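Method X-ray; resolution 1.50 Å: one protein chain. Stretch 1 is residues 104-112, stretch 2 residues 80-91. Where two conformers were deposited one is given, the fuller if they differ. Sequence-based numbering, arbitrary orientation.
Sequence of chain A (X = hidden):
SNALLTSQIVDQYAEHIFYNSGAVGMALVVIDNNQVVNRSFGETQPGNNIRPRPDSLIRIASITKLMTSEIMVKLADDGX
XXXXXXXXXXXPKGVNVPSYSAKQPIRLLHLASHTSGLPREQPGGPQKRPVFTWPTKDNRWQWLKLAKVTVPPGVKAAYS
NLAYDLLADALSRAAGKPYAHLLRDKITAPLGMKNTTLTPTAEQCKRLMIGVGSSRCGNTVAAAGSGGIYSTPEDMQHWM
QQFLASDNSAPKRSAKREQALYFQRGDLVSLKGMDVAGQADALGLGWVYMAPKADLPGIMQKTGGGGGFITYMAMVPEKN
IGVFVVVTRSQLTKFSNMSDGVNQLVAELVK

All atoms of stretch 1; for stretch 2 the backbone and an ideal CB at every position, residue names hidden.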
# COMPACT_ATOMS: atom_id res chain seq x y z
N GLN A 104 7.17 5.74 -27.24
CA GLN A 104 7.45 5.48 -25.81
C GLN A 104 6.29 5.93 -24.92
O GLN A 104 6.45 6.80 -24.08
CB GLN A 104 8.76 6.15 -25.35
CG GLN A 104 10.02 5.66 -26.09
CD GLN A 104 11.29 5.72 -25.24
OE1 GLN A 104 11.36 5.08 -24.17
NE2 GLN A 104 12.32 6.47 -25.72
N PRO A 105 5.11 5.33 -25.10
CA PRO A 105 3.98 5.77 -24.26
C PRO A 105 4.12 5.31 -22.82
O PRO A 105 4.80 4.32 -22.57
CB PRO A 105 2.79 5.05 -24.90
CG PRO A 105 3.40 3.79 -25.48
CD PRO A 105 4.74 4.24 -26.02
N ILE A 106 3.47 6.01 -21.90
CA ILE A 106 3.34 5.50 -20.55
C ILE A 106 2.43 4.28 -20.57
O ILE A 106 1.32 4.35 -21.10
CB ILE A 106 2.73 6.57 -19.63
CG1 ILE A 106 3.73 7.71 -19.45
CG2 ILE A 106 2.33 5.99 -18.27
CD1 ILE A 106 3.11 8.98 -18.89
N ARG A 107 2.88 3.16 -20.01
CA ARG A 107 2.09 1.94 -19.94
C ARG A 107 1.66 1.63 -18.51
O ARG A 107 2.19 2.22 -17.56
CB ARG A 107 2.88 0.76 -20.52
CG ARG A 107 3.35 1.03 -21.93
CD ARG A 107 4.31 -0.05 -22.42
NE ARG A 107 4.85 0.30 -23.74
CZ ARG A 107 4.29 -0.04 -24.90
NH1 ARG A 107 3.18 -0.77 -24.93
NH2 ARG A 107 4.86 0.34 -26.05
N LEU A 108 0.70 0.74 -18.34
CA LEU A 108 0.19 0.46 -16.99
C LEU A 108 1.32 0.01 -16.05
O LEU A 108 1.39 0.46 -14.92
CB LEU A 108 -0.96 -0.55 -16.99
CG LEU A 108 -2.18 -0.19 -17.85
CD1 LEU A 108 -3.27 -1.24 -17.68
CD2 LEU A 108 -2.71 1.22 -17.58
N LEU A 109 2.22 -0.83 -16.57
CA LEU A 109 3.40 -1.27 -15.82
C LEU A 109 4.21 -0.11 -15.26
O LEU A 109 4.74 -0.18 -14.13
CB LEU A 109 4.28 -2.15 -16.72
CG LEU A 109 5.63 -2.54 -16.15
CD1 LEU A 109 5.43 -3.38 -14.87
CD2 LEU A 109 6.45 -3.31 -17.17
N HIS A 110 4.34 0.96 -16.04
CA HIS A 110 5.11 2.12 -15.59
C HIS A 110 4.40 2.82 -14.43
O HIS A 110 5.05 3.28 -13.50
CB HIS A 110 5.35 3.12 -16.74
CG HIS A 110 6.13 2.54 -17.88
ND1 HIS A 110 5.64 2.51 -19.17
CD2 HIS A 110 7.36 1.97 -17.92
CE1 HIS A 110 6.55 1.95 -19.96
NE2 HIS A 110 7.59 1.60 -19.22
N LEU A 111 3.08 2.94 -14.51
CA LEU A 111 2.35 3.55 -13.41
C LEU A 111 2.55 2.72 -12.14
O LEU A 111 2.74 3.28 -11.06
CB LEU A 111 0.85 3.63 -13.74
CG LEU A 111 0.48 4.39 -15.02
CD1 LEU A 111 -1.02 4.19 -15.29
CD2 LEU A 111 0.83 5.86 -14.91
N ALA A 112 2.50 1.40 -12.27
CA ALA A 112 2.57 0.53 -11.09
C ALA A 112 3.95 0.46 -10.44
O ALA A 112 4.09 0.20 -9.24
CB ALA A 112 2.08 -0.89 -11.43
N UNK A 80 -8.57 -8.70 -19.50
CA UNK A 80 -9.23 -7.39 -19.57
C UNK A 80 -8.26 -6.20 -19.76
O UNK A 80 -8.59 -5.20 -20.41
CB UNK A 80 -10.04 -7.17 -18.29
N UNK A 81 -7.06 -6.33 -19.20
CA UNK A 81 -5.96 -5.40 -19.53
C UNK A 81 -4.72 -6.21 -19.77
O UNK A 81 -4.69 -7.41 -19.51
CB UNK A 81 -5.73 -4.37 -18.42
N UNK A 82 -3.69 -5.55 -20.29
CA UNK A 82 -2.33 -6.07 -20.30
C UNK A 82 -1.46 -5.07 -19.53
O UNK A 82 -1.69 -3.86 -19.63
CB UNK A 82 -1.82 -6.28 -21.73
N UNK A 83 -0.48 -5.57 -18.78
CA UNK A 83 0.45 -4.69 -18.08
C UNK A 83 1.13 -3.72 -19.04
O UNK A 83 1.54 -2.62 -18.64
CB UNK A 83 1.50 -5.52 -17.34
N UNK A 84 1.26 -4.13 -20.29
CA UNK A 84 1.94 -3.31 -21.30
C UNK A 84 1.01 -2.33 -22.04
O UNK A 84 1.47 -1.59 -22.92
CB UNK A 84 2.62 -4.23 -22.32
N UNK A 85 -0.27 -2.31 -21.70
CA UNK A 85 -1.19 -1.39 -22.38
C UNK A 85 -0.78 0.04 -22.11
O UNK A 85 -0.52 0.41 -20.96
CB UNK A 85 -2.63 -1.62 -21.93
N UNK A 86 -0.75 0.86 -23.15
CA UNK A 86 -0.59 2.30 -22.92
C UNK A 86 -1.74 2.84 -22.07
O UNK A 86 -2.89 2.43 -22.26
CB UNK A 86 -0.52 3.05 -24.25
N UNK A 87 -1.44 3.74 -21.14
CA UNK A 87 -2.50 4.42 -20.42
C UNK A 87 -3.51 5.04 -21.39
O UNK A 87 -4.70 5.07 -21.12
CB UNK A 87 -1.91 5.49 -19.50
N UNK A 88 -3.03 5.53 -22.53
CA UNK A 88 -3.91 6.20 -23.48
C UNK A 88 -4.98 5.27 -24.07
O UNK A 88 -5.95 5.75 -24.66
CB UNK A 88 -3.07 6.80 -24.61
N UNK A 89 -4.83 3.96 -23.90
CA UNK A 89 -5.87 3.02 -24.32
C UNK A 89 -7.15 3.19 -23.52
O UNK A 89 -8.26 2.90 -24.01
CB UNK A 89 -5.37 1.58 -24.19
N UNK A 90 -7.00 3.66 -22.28
CA UNK A 90 -8.10 3.76 -21.33
C UNK A 90 -8.45 5.21 -21.01
O UNK A 90 -9.06 5.50 -19.98
CB UNK A 90 -7.75 3.01 -20.04
N UNK A 91 -8.10 6.11 -21.92
CA UNK A 91 -8.38 7.53 -21.76
C UNK A 91 -9.81 7.81 -22.18
O UNK A 91 -10.33 7.16 -23.08
CB UNK A 91 -7.40 8.38 -22.57

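Position 80 lies out of reach of stretch 1, which therefore sets no preference; the residue is Ile80. At position 81 the CA-to-CB bond points toward stretch 1, and the ideal CB is 4.0 Å from Leu108 CD1. Extended backbone angles (-134/169) and a methyl neighbour suit a beta-branched or other modest apolar residue. Val81 fits.

Position 82 points sideways, with nothing of stretch 1 within 5.5 Å of its ideal CB, so almost any side chain would be tolerated. Lys82 is deposited, extended and leading away. Its backbone begins a type I turn that closes at 85, where N donates to Lys82 O (3.0 Å).

Position 83 has helical angles (-55/-28) inside that turn. Its carbonyl O accepts from Leu109 N at 2.8 Å, a bond open to any residue, so the side chain is chosen by the ideal CB, 4.4 Å from Leu109 CB. Leucine, isoleucine, valine or methionine would all serve. Leu83 is deposited, with chi1 between wells at -93°.

At position 84 the CA-to-CB bond points away, and the nearest group, Arg107 NH1, is 4.4 Å from the ideal CB. A small polar residue or an acidic one would be reasonable beside this charge. Thr84 is found, but its backbone does the work: Arg107 NH1 donates to Thr84 O at 2.8 Å, the oxygen lying at the guanidinium edge.

The carbonyl O of position 85 takes a hydrogen bond from Leu108 N at 2.9 Å, whatever the residue. The CB points sideways, 4.3 Å from Leu108 CD1, which alone might favour an apolar group; the free backbone N of position 82, at the start of the turn, instead invites an acceptor such as aspartate or asparagine. Asp85 accepts from Lys82 N through OD2 at 2.9 Å.

Position 86 has phi -60° and psi 140°, and its N has no acceptor in stretch 1, so proline is allowed, as are alanine or valine. The ideal CB is 3.9 Å from Pro105 CB. Pro86 brings its CG 4.1 Å from Pro105 CG, and its CA makes a CA-H...O contact with Ile106 O at 3.3 Å.

At position 87 the N donates to Ile106 O (2.8 Å), excluding proline. The ideal CB is 4.5 Å from Leu111 CD1 and 4.8 Å from Leu108 CD2, an apolar setting for leucine, isoleucine or methionine. Leu87 places CD1 4.0 Å from Leu111 CD1 and 4.4 Å from Leu108 CD2.

Position 88 has no neighbour near its ideal CB, so a long polar chain is plausible. Lys88 curls back, its NZ reaching 3.9 Å from Pro105 CB, and a water links Lys88 N to Ile106 O.

Position 89 is unconstrained by stretch 1; it is Lys89. Position 90 points toward stretch 1 from a distance that favours a large residue: Tyr90 CE2 comes 4.1 Å from Leu108 CD1, and its OH donates to Asp85 OD2 (2.5 Å). Position 91, out of reach, is Ala91.

Stretch 2 80-91: IVKLTDPLKKYA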
# COMPACT_ATOMS: atom_id res chain seq x y z
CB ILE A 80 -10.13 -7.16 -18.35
CG1 ILE A 80 -11.34 -8.12 -18.41
CG2 ILE A 80 -10.57 -5.71 -18.25
CD1 ILE A 80 -12.15 -8.16 -17.14
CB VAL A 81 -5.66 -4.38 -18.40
CG1 VAL A 81 -6.89 -3.56 -18.05
CG2 VAL A 81 -5.06 -5.06 -17.15
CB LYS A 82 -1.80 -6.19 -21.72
CG LYS A 82 -2.52 -7.21 -22.58
CD LYS A 82 -1.94 -7.18 -23.97
CE LYS A 82 -2.50 -8.27 -24.86
NZ LYS A 82 -1.84 -8.22 -26.20
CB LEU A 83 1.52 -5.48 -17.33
CG LEU A 83 1.18 -5.78 -15.86
CD1 LEU A 83 -0.15 -6.50 -15.72
CD2 LEU A 83 2.32 -6.55 -15.23
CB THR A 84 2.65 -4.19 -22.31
OG1 THR A 84 1.73 -5.19 -22.76
CG2 THR A 84 3.85 -4.88 -21.67
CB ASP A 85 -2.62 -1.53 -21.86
CG ASP A 85 -3.32 -2.76 -22.38
OD1 ASP A 85 -2.87 -3.32 -23.40
OD2 ASP A 85 -4.33 -3.15 -21.76
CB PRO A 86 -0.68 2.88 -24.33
CG PRO A 86 -0.18 1.75 -25.21
CD PRO A 86 -0.72 0.50 -24.58
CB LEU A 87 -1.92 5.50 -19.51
CG LEU A 87 -2.93 6.38 -18.76
CD1 LEU A 87 -3.79 5.52 -17.86
CD2 LEU A 87 -2.21 7.44 -17.94
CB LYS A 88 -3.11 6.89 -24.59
CG LYS A 88 -2.48 5.95 -25.59
CD LYS A 88 -2.29 6.65 -26.94
CE LYS A 88 -1.24 7.75 -26.89
NZ LYS A 88 0.17 7.25 -26.87
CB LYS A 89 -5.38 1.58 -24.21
CG LYS A 89 -6.32 0.53 -24.72
CD LYS A 89 -5.58 -0.79 -24.89
CE LYS A 89 -6.51 -1.88 -25.46
NZ LYS A 89 -7.59 -2.21 -24.47
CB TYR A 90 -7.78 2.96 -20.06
CG TYR A 90 -7.48 1.53 -20.42
CD1 TYR A 90 -8.49 0.70 -20.88
CD2 TYR A 90 -6.18 1.03 -20.35
CE1 TYR A 90 -8.22 -0.59 -21.26
CE2 TYR A 90 -5.90 -0.29 -20.71
CZ TYR A 90 -6.93 -1.09 -21.17
OH TYR A 90 -6.71 -2.38 -21.56
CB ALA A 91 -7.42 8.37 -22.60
O HOH W 1 -0.18 6.02 -22.75
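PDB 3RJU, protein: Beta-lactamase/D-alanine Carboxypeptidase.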